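Local atomic coordinates of Ribose/Galactose Isomerase (Vibrio parahaemolyticus, PDB entry 3ONO), a protein that probably interconverts aldose and ketose sugar phosphates as an isomerase of the LacAB/RpiB family. Residues Cys195-Cys200 with Glu207-Leu212; Ala58-Asn63 with Pro203-Tyr208; Leu54-Ser59 with Glu173-Ile178. One frame throughout, in Å; residues are numbered along the deposited sequence. Where two conformers were deposited one is given.

Interaction 1. Residues Cys195-Cys200 with Glu207-Leu212; sequences CFFAHC and EYVKSL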
loop_
_atom_site.group_PDB
_atom_site.type_symbol
_atom_site.label_atom_id
_atom_site.label_comp_id
_atom_site.label_asym_id
_atom_site.label_seq_id
_atom_site.Cartn_x
_atom_site.Cartn_y
_atom_site.Cartn_z
ATOM N N CYS A 195 -12.215 -11.789 31.372
ATOM C CA CYS A 195 -12.396 -12.596 30.177
ATOM C C CYS A 195 -11.889 -14.016 30.439
ATOM O O CYS A 195 -12.613 -14.988 30.245
ATOM C CB CYS A 195 -11.650 -11.965 28.989
ATOM S SG CYS A 195 -11.560 -12.999 27.503
ATOM N N PHE A 196 -10.652 -14.130 30.908
ATOM C CA PHE A 196 -10.030 -15.432 31.079
ATOM C C PHE A 196 -10.822 -16.360 32.003
ATOM O O PHE A 196 -11.178 -17.480 31.638
ATOM C CB PHE A 196 -8.607 -15.286 31.623
ATOM C CG PHE A 196 -7.952 -16.593 31.930
ATOM C CD1 PHE A 196 -7.554 -17.433 30.906
ATOM C CD2 PHE A 196 -7.757 -17.006 33.250
ATOM C CE1 PHE A 196 -6.954 -18.664 31.190
ATOM C CE2 PHE A 196 -7.153 -18.217 33.541
ATOM C CZ PHE A 196 -6.752 -19.053 32.529
ATOM N N PHE A 197 -11.077 -15.895 33.212
ATOM C CA PHE A 197 -11.707 -16.760 34.201
ATOM C C PHE A 197 -13.143 -17.150 33.846
ATOM O O PHE A 197 -13.615 -18.229 34.221
ATOM C CB PHE A 197 -11.602 -16.147 35.595
ATOM C CG PHE A 197 -10.217 -16.223 36.171
ATOM C CD1 PHE A 197 -9.602 -17.450 36.367
ATOM C CD2 PHE A 197 -9.526 -15.075 36.510
ATOM C CE1 PHE A 197 -8.328 -17.529 36.896
ATOM C CE2 PHE A 197 -8.254 -15.144 37.031
ATOM C CZ PHE A 197 -7.652 -16.380 37.228
ATOM N N ALA A 198 -13.823 -16.283 33.112
ATOM C CA ALA A 198 -15.191 -16.536 32.689
ATOM C C ALA A 198 -15.274 -17.585 31.589
ATOM O O ALA A 198 -16.290 -18.274 31.451
ATOM C CB ALA A 198 -15.840 -15.243 32.221
ATOM N N HIS A 199 -14.216 -17.702 30.789
ATOM C CA HIS A 199 -14.310 -18.506 29.573
ATOM C C HIS A 199 -13.255 -19.614 29.444
ATOM O O HIS A 199 -13.346 -20.438 28.532
ATOM C CB HIS A 199 -14.305 -17.595 28.343
ATOM C CG HIS A 199 -15.445 -16.628 28.316
ATOM N ND1 HIS A 199 -16.733 -17.010 28.009
ATOM C CD2 HIS A 199 -15.498 -15.298 28.572
ATOM C CE1 HIS A 199 -17.528 -15.954 28.058
ATOM N NE2 HIS A 199 -16.803 -14.903 28.401
ATOM N N CYS A 200 -12.274 -19.649 30.346
ATOM C CA CYS A 200 -11.239 -20.682 30.285
ATOM C C CYS A 200 -11.844 -22.085 30.316
ATOM O O CYS A 200 -12.682 -22.377 31.161
ATOM C CB CYS A 200 -10.243 -20.531 31.438
ATOM S SG CYS A 200 -9.032 -21.865 31.581
ATOM N N GLU A 207 -5.480 -22.863 36.800
ATOM C CA GLU A 207 -4.782 -23.037 38.069
ATOM C C GLU A 207 -3.421 -22.353 38.050
ATOM O O GLU A 207 -3.012 -21.740 39.039
ATOM C CB GLU A 207 -4.657 -24.518 38.435
ATOM C CG GLU A 207 -5.959 -25.124 38.955
ATOM C CD GLU A 207 -6.524 -24.373 40.156
ATOM O OE1 GLU A 207 -5.803 -24.238 41.169
ATOM O OE2 GLU A 207 -7.686 -23.910 40.078
ATOM N N TYR A 208 -2.727 -22.442 36.918
ATOM C CA TYR A 208 -1.435 -21.784 36.787
ATOM C C TYR A 208 -1.595 -20.271 36.881
ATOM O O TYR A 208 -0.859 -19.615 37.617
ATOM C CB TYR A 208 -0.754 -22.151 35.463
ATOM C CG TYR A 208 0.414 -21.254 35.138
ATOM C CD1 TYR A 208 1.566 -21.273 35.915
ATOM C CD2 TYR A 208 0.367 -20.383 34.041
ATOM C CE1 TYR A 208 2.639 -20.452 35.633
ATOM C CE2 TYR A 208 1.440 -19.560 33.744
ATOM C CZ TYR A 208 2.569 -19.596 34.536
ATOM O OH TYR A 208 3.635 -18.778 34.261
ATOM N N VAL A 209 -2.537 -19.720 36.115
ATOM C CA VAL A 209 -2.810 -18.280 36.163
ATOM C C VAL A 209 -3.169 -17.840 37.589
ATOM O O VAL A 209 -2.615 -16.865 38.098
ATOM C CB VAL A 209 -3.897 -17.864 35.168
ATOM C CG1 VAL A 209 -4.296 -16.408 35.392
ATOM C CG2 VAL A 209 -3.401 -18.083 33.732
ATOM N N LYS A 210 -4.062 -18.578 38.242
ATOM C CA LYS A 210 -4.435 -18.274 39.631
ATOM C C LYS A 210 -3.218 -18.178 40.556
ATOM O O LYS A 210 -3.144 -17.293 41.414
ATOM C CB LYS A 210 -5.416 -19.316 40.185
ATOM C CG LYS A 210 -6.830 -19.168 39.649
ATOM C CD LYS A 210 -7.830 -20.103 40.332
ATOM C CE LYS A 210 -9.224 -19.919 39.721
ATOM N NZ LYS A 210 -10.321 -20.517 40.530
ATOM N N SER A 211 -2.265 -19.084 40.370
ATOM C CA SER A 211 -1.082 -19.118 41.211
ATOM C C SER A 211 -0.214 -17.867 41.085
ATOM O O SER A 211 0.594 -17.574 41.973
ATOM C CB SER A 211 -0.261 -20.381 40.929
ATOM O OG SER A 211 0.554 -20.245 39.775
ATOM N N LEU A 212 -0.352 -17.143 39.973
ATOM C CA LEU A 212 0.404 -15.911 39.777
ATOM C C LEU A 212 -0.233 -14.701 40.477
ATOM O O LEU A 212 0.431 -13.687 40.708
ATOM C CB LEU A 212 0.558 -15.612 38.275
ATOM C CG LEU A 212 1.278 -16.671 37.428
ATOM C CD1 LEU A 212 1.178 -16.282 35.940
ATOM C CD2 LEU A 212 2.721 -16.818 37.850
#
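Phe196 points from the end of one helix at Val209 on the next, while Phe197 starts out across that direction and brings only the end of its ring near Val209 and Lys210; every contact the two rings make there is apolar. Val209 is the shared partner of both rings. Its CB lies 3.7 Å from Phe196 CE2, and its CG2 sits equally near Phe196 CZ, the valine and the ring sliding past each other in opposite directions. Val209 CG1 lies 3.8 Å from Phe197 CZ and almost as near Phe196 CE2. Segments 195-200 and 207-212 belong to a helical hairpin: helices 190-199 and 203-212 follow one another through a short turn, and the axes of these segments, roughly antiparallel at 143°, approach to 11.5 Å at the closest, a gap that the aromatic side chains bridge. The rings also pack on each other, Phe196 CD2 standing 3.6 Å above the centre of the Phe197 ring. At the more exposed margin the aliphatic part of Lys210 takes over. Its CG approaches Phe197 CE1 to 3.5 Å, and since the chain is extended beyond CG, CE also remains beside that ring. Both buried residues, Phe196 and Val209, also touch helix 51-63.

Interaction 2. Residues Ala58-Asn63 with Pro203-Tyr208; sequences ASILLN and PEIAEY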
loop_
_atom_site.group_PDB
_atom_site.type_symbol
_atom_site.label_atom_id
_atom_site.label_comp_id
_atom_site.label_asym_id
_atom_site.label_seq_id
_atom_site.Cartn_x
_atom_site.Cartn_y
_atom_site.Cartn_z
ATOM N N ALA A 58 -2.099 -13.668 24.328
ATOM C CA ALA A 58 -2.765 -14.374 23.234
ATOM C C ALA A 58 -2.661 -15.876 23.468
ATOM O O ALA A 58 -3.631 -16.622 23.258
ATOM C CB ALA A 58 -2.144 -13.998 21.898
ATOM N N SER A 59 -1.487 -16.327 23.903
ATOM C CA SER A 59 -1.329 -17.767 24.168
ATOM C C SER A 59 -2.296 -18.225 25.252
ATOM O O SER A 59 -2.995 -19.231 25.090
ATOM C CB SER A 59 0.102 -18.144 24.584
ATOM O OG SER A 59 0.157 -19.545 24.877
ATOM N N ILE A 60 -2.359 -17.488 26.353
ATOM C CA ILE A 60 -3.184 -17.959 27.471
ATOM C C ILE A 60 -4.651 -17.999 27.053
ATOM O O ILE A 60 -5.353 -18.987 27.305
ATOM C CB ILE A 60 -2.975 -17.111 28.722
ATOM C CG1 ILE A 60 -1.557 -17.367 29.258
ATOM C CG2 ILE A 60 -4.029 -17.459 29.798
ATOM C CD1 ILE A 60 -1.095 -16.377 30.319
ATOM N N LEU A 61 -5.107 -16.949 26.372
ATOM C CA LEU A 61 -6.510 -16.900 25.989
ATOM C C LEU A 61 -6.852 -17.897 24.889
ATOM O O LEU A 61 -7.932 -18.472 24.904
ATOM C CB LEU A 61 -6.926 -15.479 25.617
ATOM C CG LEU A 61 -6.885 -14.402 26.703
ATOM C CD1 LEU A 61 -7.213 -13.018 26.143
ATOM C CD2 LEU A 61 -7.843 -14.738 27.855
ATOM N N LEU A 62 -5.960 -18.090 23.914
ATOM C CA LEU A 62 -6.268 -19.012 22.818
ATOM C C LEU A 62 -6.084 -20.459 23.250
ATOM O O LEU A 62 -6.923 -21.310 22.980
ATOM C CB LEU A 62 -5.415 -18.706 21.574
ATOM C CG LEU A 62 -5.828 -17.425 20.845
ATOM C CD1 LEU A 62 -4.710 -16.945 19.929
ATOM C CD2 LEU A 62 -7.131 -17.607 20.046
ATOM N N ASN A 63 -4.997 -20.748 23.946
ATOM C CA ASN A 63 -4.755 -22.126 24.353
ATOM C C ASN A 63 -5.738 -22.624 25.411
ATOM O O ASN A 63 -5.965 -23.827 25.522
ATOM C CB ASN A 63 -3.310 -22.297 24.834
ATOM C CG ASN A 63 -2.354 -22.397 23.669
ATOM O OD1 ASN A 63 -2.578 -23.209 22.777
ATOM N ND2 ASN A 63 -1.315 -21.558 23.642
ATOM N N PRO A 203 -8.515 -26.416 32.821
ATOM C CA PRO A 203 -8.218 -26.161 34.228
ATOM C C PRO A 203 -6.747 -25.966 34.553
ATOM O O PRO A 203 -6.446 -25.155 35.436
ATOM C CB PRO A 203 -8.757 -27.420 34.927
ATOM C CG PRO A 203 -9.920 -27.822 34.068
ATOM C CD PRO A 203 -9.478 -27.518 32.642
ATOM N N GLU A 204 -5.846 -26.697 33.902
ATOM C CA GLU A 204 -4.441 -26.573 34.257
ATOM C C GLU A 204 -3.952 -25.133 34.048
ATOM O O GLU A 204 -3.148 -24.613 34.839
ATOM C CB GLU A 204 -3.544 -27.556 33.496
ATOM C CG GLU A 204 -2.092 -27.479 34.001
ATOM C CD GLU A 204 -1.095 -28.349 33.234
ATOM O OE1 GLU A 204 -1.424 -28.791 32.107
ATOM O OE2 GLU A 204 0.028 -28.574 33.771
ATOM N N ILE A 205 -4.444 -24.500 32.987
ATOM C CA ILE A 205 -4.058 -23.117 32.700
ATOM C C ILE A 205 -4.661 -22.165 33.737
ATOM O O ILE A 205 -3.968 -21.301 34.276
ATOM C CB ILE A 205 -4.449 -22.708 31.279
ATOM C CG1 ILE A 205 -3.752 -23.626 30.271
ATOM C CG2 ILE A 205 -4.075 -21.243 31.034
ATOM C CD1 ILE A 205 -4.027 -23.252 28.805
ATOM N N ALA A 206 -5.939 -22.355 34.049
ATOM C CA ALA A 206 -6.581 -21.545 35.073
ATOM C C ALA A 206 -5.820 -21.646 36.397
ATOM O O ALA A 206 -5.538 -20.636 37.049
ATOM C CB ALA A 206 -8.015 -21.976 35.261
ATOM N N GLU A 207 -5.480 -22.863 36.800
ATOM C CA GLU A 207 -4.782 -23.037 38.069
ATOM C C GLU A 207 -3.421 -22.353 38.050
ATOM O O GLU A 207 -3.012 -21.740 39.039
ATOM C CB GLU A 207 -4.657 -24.518 38.435
ATOM C CG GLU A 207 -5.959 -25.124 38.955
ATOM C CD GLU A 207 -6.524 -24.373 40.156
ATOM O OE1 GLU A 207 -5.803 -24.238 41.169
ATOM O OE2 GLU A 207 -7.686 -23.910 40.078
ATOM N N TYR A 208 -2.727 -22.442 36.918
ATOM C CA TYR A 208 -1.435 -21.784 36.787
ATOM C C TYR A 208 -1.595 -20.271 36.881
ATOM O O TYR A 208 -0.859 -19.615 37.617
ATOM C CB TYR A 208 -0.754 -22.151 35.463
ATOM C CG TYR A 208 0.414 -21.254 35.138
ATOM C CD1 TYR A 208 1.566 -21.273 35.915
ATOM C CD2 TYR A 208 0.367 -20.383 34.041
ATOM C CE1 TYR A 208 2.639 -20.452 35.633
ATOM C CE2 TYR A 208 1.440 -19.560 33.744
ATOM C CZ TYR A 208 2.569 -19.596 34.536
ATOM O OH TYR A 208 3.635 -18.778 34.261
#
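Ile60 and Ile205 mark the point where segments 58-63 and 203-208 come nearest, their CA atoms 7.4 Å apart. Both segments are helical throughout, the first being the last turns of helix 51-63 and the second the opening turns of helix 203-212. Each carries helical backbone bonds of its own, such as Leu62 N to Ala58 O and Glu207 N to Pro203 O, and none passes between the two.

Ile205, whose CB is directed at the opposite helix, divides its two branches between two neighbours. Its CG2 methyl meets Ile60 CG2 at 4.0 Å, the side chains crossing at a slant. The longer branch, with CG1 anti to the carbonyl carbon (chi1 -60°) and the chain extended to CD1, runs to the helix end instead, where CD1 lies 3.9 Å from the backbone carbon C of Asn63 and 4.1 Å from Asn63 CB. Asn63 thus offers Ile205 its backbone and CB, while its amide leads away. That amide is held one turn back: ND2 donates to Ser59 OG at 2.8 Å, with the acceptor in the amide plane although the N-H points to it at only 137°, and adds a weak bond to Ser59 O. A further bond from ND2 to Pro88 O ties the helix end to a neighbouring loop.

Phe196 of helix 190-199 packs against Ile205, and Leu175 of helix 171-177 touches Ile60. The contact is buried helix-to-helix packing, through which the C-terminal helix is laid against a helix that leads into strand 69-74 of the five-stranded parallel sheet (order 2-1-3-5-4) of the RpiB-type alpha-beta-alpha fold.

Interaction 3. Residues Leu54-Ser59 with Glu173-Ile178; sequences LGIMAS and EGLRAI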
loop_
_atom_site.group_PDB
_atom_site.type_symbol
_atom_site.label_atom_id
_atom_site.label_comp_id
_atom_site.label_asym_id
_atom_site.label_seq_id
_atom_site.Cartn_x
_atom_site.Cartn_y
_atom_site.Cartn_z
ATOM N N LEU A 54 1.633 -9.001 25.122
ATOM C CA LEU A 54 0.552 -9.345 24.206
ATOM C C LEU A 54 0.626 -10.804 23.746
ATOM O O LEU A 54 -0.398 -11.508 23.689
ATOM C CB LEU A 54 0.546 -8.403 22.984
ATOM C CG LEU A 54 0.337 -6.916 23.283
ATOM C CD1 LEU A 54 0.358 -6.095 21.973
ATOM C CD2 LEU A 54 -0.972 -6.663 24.044
ATOM N N GLY A 55 1.809 -11.256 23.362
ATOM C CA GLY A 55 1.950 -12.624 22.894
ATOM C C GLY A 55 1.576 -13.626 23.976
ATOM O O GLY A 55 0.930 -14.653 23.712
ATOM N N ILE A 56 2.004 -13.348 25.205
ATOM C CA ILE A 56 1.705 -14.260 26.319
ATOM C C ILE A 56 0.198 -14.304 26.572
ATOM O O ILE A 56 -0.390 -15.380 26.769
ATOM C CB ILE A 56 2.443 -13.811 27.601
ATOM C CG1 ILE A 56 3.948 -13.945 27.400
ATOM C CG2 ILE A 56 1.993 -14.640 28.817
ATOM C CD1 ILE A 56 4.768 -13.107 28.379
HETATM N N MSE A 57 -0.426 -13.129 26.560
HETATM C CA MSE A 57 -1.884 -13.038 26.673
HETATM C C MSE A 57 -2.595 -13.785 25.555
HETATM O O MSE A 57 -3.582 -14.482 25.795
HETATM C CB MSE A 57 -2.328 -11.565 26.709
HETATM C CG MSE A 57 -1.677 -10.834 27.858
HETATM SE SE MSE A 57 -1.673 -8.909 27.649
HETATM C CE MSE A 57 -3.469 -8.671 28.300
ATOM N N ALA A 58 -2.099 -13.668 24.328
ATOM C CA ALA A 58 -2.765 -14.374 23.234
ATOM C C ALA A 58 -2.661 -15.876 23.468
ATOM O O ALA A 58 -3.631 -16.622 23.258
ATOM C CB ALA A 58 -2.144 -13.998 21.898
ATOM N N SER A 59 -1.487 -16.327 23.903
ATOM C CA SER A 59 -1.329 -17.767 24.168
ATOM C C SER A 59 -2.296 -18.225 25.252
ATOM O O SER A 59 -2.995 -19.231 25.090
ATOM C CB SER A 59 0.102 -18.144 24.584
ATOM O OG SER A 59 0.157 -19.545 24.877
ATOM N N GLU A 173 4.355 -25.724 30.802
ATOM C CA GLU A 173 5.792 -25.790 31.047
ATOM C C GLU A 173 6.486 -24.597 30.410
ATOM O O GLU A 173 7.390 -24.007 30.995
ATOM C CB GLU A 173 6.421 -27.064 30.479
ATOM C CG GLU A 173 7.912 -27.167 30.829
ATOM C CD GLU A 173 8.575 -28.471 30.382
ATOM O OE1 GLU A 173 7.854 -29.453 30.103
ATOM O OE2 GLU A 173 9.829 -28.507 30.319
ATOM N N GLY A 174 6.092 -24.284 29.181
ATOM C CA GLY A 174 6.680 -23.146 28.479
ATOM C C GLY A 174 6.413 -21.827 29.185
ATOM O O GLY A 174 7.305 -20.966 29.304
ATOM N N LEU A 175 5.193 -21.656 29.669
ATOM C CA LEU A 175 4.842 -20.416 30.341
ATOM C C LEU A 175 5.664 -20.299 31.621
ATOM O O LEU A 175 6.078 -19.209 32.009
ATOM C CB LEU A 175 3.354 -20.372 30.668
ATOM C CG LEU A 175 2.425 -20.165 29.469
ATOM C CD1 LEU A 175 0.976 -20.269 29.925
ATOM C CD2 LEU A 175 2.707 -18.819 28.752
ATOM N N ARG A 176 5.911 -21.432 32.271
ATOM C CA ARG A 176 6.703 -21.405 33.501
ATOM C C ARG A 176 8.154 -21.038 33.250
ATOM O O ARG A 176 8.850 -20.605 34.174
ATOM C CB ARG A 176 6.665 -22.757 34.211
ATOM C CG ARG A 176 5.326 -23.162 34.780
ATOM C CD ARG A 176 5.500 -24.449 35.669
ATOM N NE ARG A 176 4.190 -25.030 35.954
ATOM C CZ ARG A 176 3.381 -24.615 36.925
ATOM N NH1 ARG A 176 3.764 -23.636 37.744
ATOM N NH2 ARG A 176 2.195 -25.197 37.096
ATOM N N ALA A 177 8.629 -21.270 32.024
ATOM C CA ALA A 177 10.019 -20.994 31.673
ATOM C C ALA A 177 10.206 -19.526 31.325
ATOM O O ALA A 177 11.331 -19.020 31.379
ATOM C CB ALA A 177 10.481 -21.857 30.505
ATOM N N ILE A 178 9.120 -18.851 30.926
ATOM C CA ILE A 178 9.203 -17.409 30.671
ATOM C C ILE A 178 9.509 -16.722 31.998
ATOM O O ILE A 178 9.153 -17.223 33.048
ATOM C CB ILE A 178 7.868 -16.888 30.109
ATOM C CG1 ILE A 178 7.577 -17.581 28.773
ATOM C CG2 ILE A 178 7.885 -15.346 29.955
ATOM C CD1 ILE A 178 6.200 -17.248 28.204
#
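Ile56 serves two partners, Leu175 and Ile178, with different branches of its side chain. From CB, which is directed at segment 173-178, the chain forks. The shorter branch ends at once in CG2, which is anti to the backbone N and lies 4.2 Å from Leu175 CD2. Leu175 starts out less directly, but its end swings back toward Ile56. The longer branch goes first to CG1, placed anti to the carbonyl carbon (chi1 -66°), and there it is 4.1 Å from Ile178 CD1. One bond further on, Ile56 CD1 comes to the same distance, 4.1 Å, from Ile178 CG2. The two isoleucines reach toward each other tip to tip, their ends overlapping so that each CD1 lies beside CG1 or CG2 of the other.

The fold gives this small cluster its place. Helix 51-63 is one of the helices that flank the parallel sheet of the alpha-beta-alpha sandwich, whereas 171-177 is one of a run of short helices near the C terminus. Ile178 has already left helical geometry, with psi at 150°, so the cluster forms just where the chain turns from helix 171-177 toward helix 180-186. That next helix joins the packing: Leu182 and Ala186 lie against Ile56, and Val183 against Ile178. On the partner side the segment also nears the subunit boundary, where Ala177 and Ile178 pack on Ala166 and Val167 of a second subunit.

From the N terminus, helix 51-63 supplies the first partner of two contacts: 54-59 in interaction 3, then 58-63 in interaction 2, the segments overlapping at Ala58 and Ser59. Interaction 3 opens a few residues earlier and closes first, at 173-178, over a loop of 113 residues that contains three strands of the sheet; the two loops overlap over most of their length and neither strictly nests. Interaction 1 opens inside the loop of interaction 2 and closes locally at its end, sharing Glu207 and Tyr208 on helix 203-212 and overhanging it. Cys200 packing on Ala206 joins interactions 1 and 2; Tyr208 packing on Leu175 joins 2 and 3. The C-terminal helices are thereby gathered round helix 51-63.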